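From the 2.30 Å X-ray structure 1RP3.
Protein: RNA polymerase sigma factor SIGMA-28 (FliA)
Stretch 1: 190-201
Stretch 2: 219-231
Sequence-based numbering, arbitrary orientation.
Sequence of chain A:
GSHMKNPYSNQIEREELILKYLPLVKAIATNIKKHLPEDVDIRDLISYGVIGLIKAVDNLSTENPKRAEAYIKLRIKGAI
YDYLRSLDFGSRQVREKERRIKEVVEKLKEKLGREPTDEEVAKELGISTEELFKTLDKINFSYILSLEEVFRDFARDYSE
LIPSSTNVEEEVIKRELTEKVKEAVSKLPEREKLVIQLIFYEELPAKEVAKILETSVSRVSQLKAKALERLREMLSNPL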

# COMPACT_ATOMS: atom_id res chain seq x y z
N GLU A 190 17.37 -9.33 -12.52
CA GLU A 190 16.38 -9.07 -13.56
C GLU A 190 14.99 -9.62 -13.24
O GLU A 190 14.00 -8.93 -13.43
CB GLU A 190 16.87 -9.62 -14.91
N ARG A 191 14.93 -10.84 -12.72
CA ARG A 191 13.66 -11.48 -12.40
C ARG A 191 12.91 -10.73 -11.30
O ARG A 191 11.72 -10.46 -11.43
CB ARG A 191 13.89 -12.93 -11.99
CG ARG A 191 12.82 -13.90 -12.48
CD ARG A 191 13.00 -14.22 -13.96
NE ARG A 191 11.83 -13.89 -14.78
CZ ARG A 191 10.59 -14.34 -14.57
NH1 ARG A 191 10.30 -15.16 -13.53
NH2 ARG A 191 9.61 -13.96 -15.38
N GLU A 192 13.62 -10.38 -10.23
CA GLU A 192 13.04 -9.65 -9.10
C GLU A 192 12.57 -8.25 -9.50
O GLU A 192 11.46 -7.84 -9.16
CB GLU A 192 14.03 -9.56 -7.95
CG GLU A 192 14.36 -10.90 -7.30
CD GLU A 192 15.38 -10.78 -6.16
OE1 GLU A 192 15.60 -9.65 -5.66
OE2 GLU A 192 15.96 -11.82 -5.78
N LYS A 193 13.42 -7.54 -10.23
CA LYS A 193 13.14 -6.19 -10.70
C LYS A 193 11.87 -6.20 -11.54
O LYS A 193 11.01 -5.34 -11.37
CB LYS A 193 14.33 -5.67 -11.51
CG LYS A 193 14.25 -4.22 -11.93
CD LYS A 193 15.55 -3.76 -12.61
CE LYS A 193 16.73 -3.82 -11.65
NZ LYS A 193 18.03 -3.50 -12.30
N LEU A 194 11.74 -7.20 -12.41
CA LEU A 194 10.56 -7.35 -13.27
C LEU A 194 9.30 -7.55 -12.43
O LEU A 194 8.25 -7.00 -12.75
CB LEU A 194 10.73 -8.53 -14.24
CG LEU A 194 9.49 -9.03 -15.00
CD1 LEU A 194 8.88 -7.93 -15.86
CD2 LEU A 194 9.85 -10.23 -15.86
N VAL A 195 9.40 -8.37 -11.39
CA VAL A 195 8.27 -8.63 -10.52
C VAL A 195 7.89 -7.35 -9.77
O VAL A 195 6.72 -7.02 -9.66
CB VAL A 195 8.58 -9.76 -9.52
CG1 VAL A 195 7.58 -9.77 -8.36
CG2 VAL A 195 8.56 -11.10 -10.24
N ILE A 196 8.90 -6.62 -9.30
CA ILE A 196 8.65 -5.38 -8.58
C ILE A 196 7.96 -4.36 -9.46
O ILE A 196 7.02 -3.69 -9.03
CB ILE A 196 9.94 -4.78 -8.00
CG1 ILE A 196 10.49 -5.67 -6.88
CG2 ILE A 196 9.67 -3.40 -7.42
CD1 ILE A 196 9.54 -5.84 -5.71
N GLN A 197 8.38 -4.28 -10.72
CA GLN A 197 7.78 -3.31 -11.63
C GLN A 197 6.32 -3.66 -11.91
O GLN A 197 5.45 -2.77 -11.88
CB GLN A 197 8.57 -3.21 -12.94
CG GLN A 197 8.05 -2.14 -13.90
CD GLN A 197 8.95 -1.91 -15.11
OE1 GLN A 197 10.15 -1.63 -14.99
NE2 GLN A 197 8.36 -1.99 -16.30
N LEU A 198 6.03 -4.94 -12.15
CA LEU A 198 4.66 -5.34 -12.43
C LEU A 198 3.75 -5.13 -11.23
O LEU A 198 2.56 -4.80 -11.39
CB LEU A 198 4.60 -6.81 -12.88
CG LEU A 198 5.10 -7.19 -14.28
CD1 LEU A 198 4.94 -8.68 -14.47
CD2 LEU A 198 4.36 -6.45 -15.36
N ILE A 199 4.31 -5.27 -10.04
CA ILE A 199 3.54 -5.11 -8.82
C ILE A 199 3.30 -3.67 -8.39
O ILE A 199 2.17 -3.29 -8.11
CB ILE A 199 4.18 -5.90 -7.65
CG1 ILE A 199 3.86 -7.39 -7.83
CG2 ILE A 199 3.66 -5.40 -6.30
CD1 ILE A 199 4.27 -8.28 -6.69
N PHE A 200 4.36 -2.86 -8.40
CA PHE A 200 4.26 -1.48 -7.95
C PHE A 200 4.10 -0.42 -9.01
O PHE A 200 3.45 0.59 -8.77
CB PHE A 200 5.45 -1.13 -7.06
CG PHE A 200 5.51 -1.92 -5.79
CD1 PHE A 200 6.19 -3.12 -5.74
CD2 PHE A 200 4.94 -1.42 -4.62
CE1 PHE A 200 6.30 -3.83 -4.55
CE2 PHE A 200 5.05 -2.13 -3.42
CZ PHE A 200 5.73 -3.33 -3.38
N TYR A 201 4.75 -0.60 -10.16
CA TYR A 201 4.62 0.39 -11.22
C TYR A 201 3.35 0.11 -12.02
O TYR A 201 2.65 1.04 -12.40
CB TYR A 201 5.86 0.39 -12.12
CG TYR A 201 5.75 1.34 -13.30
CD1 TYR A 201 5.85 2.72 -13.12
CD2 TYR A 201 5.52 0.85 -14.59
CE1 TYR A 201 5.72 3.59 -14.19
CE2 TYR A 201 5.39 1.71 -15.67
CZ TYR A 201 5.49 3.08 -15.47
OH TYR A 201 5.35 3.93 -16.55
N ARG A 219 5.69 -18.66 -6.33
CA ARG A 219 6.92 -18.21 -6.97
C ARG A 219 7.00 -16.69 -7.02
O ARG A 219 8.05 -16.11 -6.72
CB ARG A 219 7.03 -18.80 -8.38
CG ARG A 219 8.19 -18.26 -9.21
CD ARG A 219 9.53 -18.49 -8.52
NE ARG A 219 10.62 -17.96 -9.33
CZ ARG A 219 11.91 -18.12 -9.04
NH1 ARG A 219 12.29 -18.79 -7.96
NH2 ARG A 219 12.83 -17.60 -9.85
N VAL A 220 5.91 -16.04 -7.43
CA VAL A 220 5.90 -14.59 -7.51
C VAL A 220 6.10 -13.99 -6.12
O VAL A 220 6.80 -12.99 -5.96
CB VAL A 220 4.61 -14.05 -8.16
CG1 VAL A 220 4.53 -12.53 -8.03
CG2 VAL A 220 4.58 -14.42 -9.62
N SER A 221 5.56 -14.68 -5.12
CA SER A 221 5.68 -14.23 -3.74
C SER A 221 7.09 -14.30 -3.17
O SER A 221 7.52 -13.37 -2.48
CB SER A 221 4.70 -15.00 -2.84
OG SER A 221 3.38 -14.60 -3.15
N GLN A 222 7.83 -15.38 -3.46
CA GLN A 222 9.20 -15.47 -2.96
C GLN A 222 10.07 -14.41 -3.64
O GLN A 222 10.92 -13.79 -3.01
CB GLN A 222 9.81 -16.87 -3.17
CG GLN A 222 10.30 -17.15 -4.58
CD GLN A 222 11.30 -18.29 -4.63
OE1 GLN A 222 12.29 -18.30 -3.88
NE2 GLN A 222 11.06 -19.27 -5.51
N LEU A 223 9.80 -14.17 -4.92
CA LEU A 223 10.53 -13.16 -5.67
C LEU A 223 10.25 -11.74 -5.14
O LEU A 223 11.15 -10.91 -5.09
CB LEU A 223 10.18 -13.26 -7.16
CG LEU A 223 10.81 -14.43 -7.93
CD1 LEU A 223 10.32 -14.48 -9.38
CD2 LEU A 223 12.34 -14.32 -7.89
N LYS A 224 9.00 -11.49 -4.73
CA LYS A 224 8.59 -10.19 -4.18
C LYS A 224 9.23 -10.02 -2.81
O LYS A 224 9.85 -9.00 -2.53
CB LYS A 224 7.06 -10.12 -4.06
CG LYS A 224 6.52 -8.80 -3.48
CD LYS A 224 4.99 -8.82 -3.32
CE LYS A 224 4.46 -7.48 -2.78
NZ LYS A 224 3.01 -7.50 -2.52
N ALA A 225 9.11 -11.03 -1.96
CA ALA A 225 9.69 -10.99 -0.62
C ALA A 225 11.21 -10.79 -0.64
O ALA A 225 11.75 -10.01 0.14
CB ALA A 225 9.34 -12.25 0.15
N LYS A 226 11.88 -11.48 -1.56
CA LYS A 226 13.34 -11.36 -1.69
C LYS A 226 13.70 -9.96 -2.15
O LYS A 226 14.56 -9.31 -1.56
CB LYS A 226 13.89 -12.40 -2.65
N ALA A 227 13.00 -9.47 -3.16
CA ALA A 227 13.26 -8.12 -3.65
C ALA A 227 13.01 -7.08 -2.55
O ALA A 227 13.82 -6.18 -2.34
CB ALA A 227 12.39 -7.83 -4.84
N LEU A 228 11.92 -7.24 -1.81
CA LEU A 228 11.58 -6.30 -0.74
C LEU A 228 12.59 -6.35 0.40
O LEU A 228 12.89 -5.32 1.00
CB LEU A 228 10.16 -6.54 -0.22
CG LEU A 228 9.03 -6.22 -1.21
CD1 LEU A 228 7.67 -6.53 -0.60
CD2 LEU A 228 9.13 -4.77 -1.63
N GLU A 229 13.13 -7.54 0.68
CA GLU A 229 14.13 -7.71 1.73
C GLU A 229 15.41 -7.00 1.31
O GLU A 229 15.98 -6.24 2.09
CB GLU A 229 14.42 -9.18 1.97
N ARG A 230 15.84 -7.22 0.07
CA ARG A 230 17.05 -6.57 -0.43
C ARG A 230 16.94 -5.06 -0.24
O ARG A 230 17.76 -4.46 0.45
CB ARG A 230 17.29 -6.87 -1.91
CG ARG A 230 17.70 -8.28 -2.24
CD ARG A 230 18.50 -8.31 -3.54
NE ARG A 230 18.48 -9.62 -4.20
CZ ARG A 230 18.94 -10.75 -3.67
NH1 ARG A 230 19.48 -10.76 -2.46
NH2 ARG A 230 18.85 -11.88 -4.36
N LEU A 231 15.90 -4.47 -0.83
CA LEU A 231 15.68 -3.04 -0.75
C LEU A 231 15.79 -2.47 0.66
O LEU A 231 16.41 -1.44 0.85
CB LEU A 231 14.34 -2.66 -1.38
CG LEU A 231 14.21 -2.92 -2.89
CD1 LEU A 231 12.77 -2.81 -3.35
CD2 LEU A 231 15.09 -1.96 -3.65

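The two stretches are helices that cross almost at right angles, with 97° between their N-to-C directions and 8.9 Å between their axes at closest approach. Each is held by its own i to i+4 backbone hydrogen bonds, and no hydrogen bond joins one backbone to the other; the contact is made through side chains and buries 626 Å² in all. The backbones come nearest where Glu 192 CA lies 5.5 Å from Leu 223 CA, and Ile 196 CA, one turn on, is 6.5 Å from Lys 224 CA.

Apolar packing supplies most of the contact. Val 195 points toward the second helix and spans two of its residues, with CG1 4.1 Å from Val 220 CG1 and CG2 3.9 Å from Leu 223 CD1. Ile 196 starts out sideways, but its m, m rotamer brings the end of the chain closer. Its CG1 packs 3.5 Å from Ala 227 CB, a close contact between two apolar side chains, while its CD1 reaches Leu 228 CD2 at 4.2 Å. Phe 200 CZ meets that same Leu 228 CD2 at 4.1 Å, so the leucine methyl is shared by two side chains of the first helix.

Aliphatic parts of charged residues extend this surface. Lys 224 is fully extended, with all four chi angles in t, and its methylenes run past the first helix: CD is 3.5 Å from Ile 199 CD1, and CE is 4.4 Å from Phe 200 CZ. The lysine can thus offer hydrocarbon here while its NZ is hydrogen-bonded elsewhere in the structure. Arg 191, more exposed, contributes in a similar way, its CG lying 4.0 Å from Leu 223 CD1.

The polar chemistry across the contact centres on Glu 192, whose side chain fits as a knob among Leu 223, Lys 226, Ala 227 and Arg 230. Its CG rests 4.0 Å from Leu 223 CD2, and beyond it the carboxylate passes close to the backbone, with OE1 3.4 Å from Ala 227 CA. There it forms a salt bridge with Arg 230. Arg 230 NE donates to Glu 192 OE1 at 3.2 Å, and Arg 230 NH2 donates to Glu 192 OE2, also at 3.2 Å. Both hydrogen bonds are weak, with N-H...acceptor angles of 125° and 126°, so the pairing joins opposite charges without well-aligned donors. One residue thereby combines close packing with charge pairing.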